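Local structure of glucose-6-phosphate isomerase (Chlamydia trachomatis D/UW-3/CX, 6OTU) at residues N443-P446 with N447-F450. The protein catalyses the reversible isomerization of glucose-6-phosphate to fructose-6-phosphate. Sequence-based numbering, arbitrary orientation.
Sequences NANP and NKRF
R449 folds back onto N443 and P446 in a local turn contact within the loop that joins helix 422-439 to strand 456-461. The guanidinium grips the backbone of N443 side-on. NE (2.9 Å) and NH2 (3.0 Å) of R449 both donate to N443 O, which lies in the guanidinium plane. P446 covers one face of the same group, with CA 3.6 Å above its centre and CB 3.5 Å from R449 NH1. The side chain gets there with CG of R449 between its own N and carbonyl carbon (chi1 61°) and one bend, at chi3.

Two asparagine side chains accept from backbone N-H groups two residues on. N443 OD1 accepts N445 N on a lone pair at 2.9 Å, which makes an Asx turn. N445 OD1 takes N447 N, also at 2.9 Å, with the donor tilted from the amide plane. K448 N then bonds to N445 O at 3.1 Å, and a water links N443 ND2 to K448 O.

The side chains of N445, N447 and K448 reach the second subunit. N447 ND2 hydrogen-bonds to D493 of the second subunit. K448 NZ and N445 ND2 bond to Q100 OE1 and Q100 O of that subunit, and its F99 packs on N445 and P446. The whole is an Asx turn followed by a short 3-10 turn at P446 and N447, set in the dimer interface of this phosphoglucose isomerase and away from its annotated catalytic residues.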
loop_
_atom_site.group_PDB
_atom_site.type_symbol
_atom_site.label_atom_id
_atom_site.label_comp_id
_atom_site.label_asym_id
_atom_site.label_seq_id
_atom_site.Cartn_x
_atom_site.Cartn_y
_atom_site.Cartn_z
ATOM N N ASN A 443 -13.075 26.951 11.896
ATOM C CA ASN A 443 -12.234 27.311 13.034
ATOM C C ASN A 443 -11.642 28.694 12.804
ATOM O O ASN A 443 -11.308 29.046 11.670
ATOM C CB ASN A 443 -11.111 26.285 13.257
ATOM C CG ASN A 443 -10.651 26.238 14.700
ATOM O OD1 ASN A 443 -9.920 27.122 15.155
ATOM N ND2 ASN A 443 -11.085 25.217 15.432
ATOM N N ALA A 444 -11.509 29.469 13.880
ATOM C CA ALA A 444 -10.830 30.758 13.761
ATOM C C ALA A 444 -9.352 30.567 13.461
ATOM O O ALA A 444 -8.758 31.369 12.732
ATOM C CB ALA A 444 -11.010 31.579 15.034
ATOM N N ASN A 445 -8.755 29.513 14.008
ATOM C CA ASN A 445 -7.368 29.159 13.732
ATOM C C ASN A 445 -7.287 28.409 12.403
ATOM O O ASN A 445 -7.884 27.330 12.274
ATOM C CB ASN A 445 -6.838 28.296 14.879
ATOM C CG ASN A 445 -5.335 28.079 14.827
ATOM O OD1 ASN A 445 -4.732 28.022 13.756
ATOM N ND2 ASN A 445 -4.727 27.928 15.999
ATOM N N PRO A 446 -6.590 28.941 11.391
ATOM C CA PRO A 446 -6.515 28.224 10.107
ATOM C C PRO A 446 -5.842 26.860 10.221
ATOM O O PRO A 446 -6.210 25.948 9.477
ATOM C CB PRO A 446 -5.717 29.180 9.204
ATOM C CG PRO A 446 -5.716 30.486 9.892
ATOM C CD PRO A 446 -5.825 30.196 11.365
ATOM N N ASN A 447 -4.896 26.680 11.156
ATOM C CA ASN A 447 -4.242 25.387 11.333
ATOM C C ASN A 447 -5.215 24.298 11.786
ATOM O O ASN A 447 -4.908 23.107 11.652
ATOM C CB ASN A 447 -3.095 25.511 12.342
ATOM C CG ASN A 447 -1.950 24.544 12.052
ATOM O OD1 ASN A 447 -1.625 24.294 10.899
ATOM N ND2 ASN A 447 -1.336 23.998 13.101
ATOM N N LYS A 448 -6.373 24.677 12.316
ATOM C CA LYS A 448 -7.304 23.732 12.914
ATOM C C LYS A 448 -8.618 23.675 12.157
ATOM O O LYS A 448 -9.611 23.179 12.703
ATOM C CB LYS A 448 -7.590 24.083 14.380
ATOM C CG LYS A 448 -6.429 23.959 15.343
ATOM C CD LYS A 448 -6.713 24.829 16.577
ATOM C CE LYS A 448 -6.285 24.179 17.890
ATOM N NZ LYS A 448 -4.810 24.156 18.078
ATOM N N ARG A 449 -8.676 24.193 10.940
ATOM C CA ARG A 449 -9.933 24.115 10.227
ATOM C C ARG A 449 -9.877 23.035 9.150
ATOM O O ARG A 449 -8.811 22.650 8.653
ATOM C CB ARG A 449 -10.364 25.474 9.660
ATOM C CG ARG A 449 -9.469 26.146 8.676
ATOM C CD ARG A 449 -10.177 27.389 8.122
ATOM N NE ARG A 449 -10.186 28.498 9.080
ATOM C CZ ARG A 449 -9.564 29.662 8.890
ATOM N NH1 ARG A 449 -8.882 29.875 7.770
ATOM N NH2 ARG A 449 -9.622 30.612 9.818
ATOM N N PHE A 450 -11.058 22.497 8.863
ATOM C CA PHE A 450 -11.246 21.333 8.013
ATOM C C PHE A 450 -12.331 21.708 7.013
ATOM O O PHE A 450 -13.467 21.981 7.406
ATOM C CB PHE A 450 -11.623 20.115 8.861
ATOM C CG PHE A 450 -10.617 19.806 9.946
ATOM C CD1 PHE A 450 -9.538 18.977 9.695
ATOM C CD2 PHE A 450 -10.735 20.367 11.205
ATOM C CE1 PHE A 450 -8.598 18.704 10.691
ATOM C CE2 PHE A 450 -9.805 20.093 12.204
ATOM C CZ PHE A 450 -8.739 19.266 11.945
HETATM O O HOH W 1 -11.920 22.507 14.111
#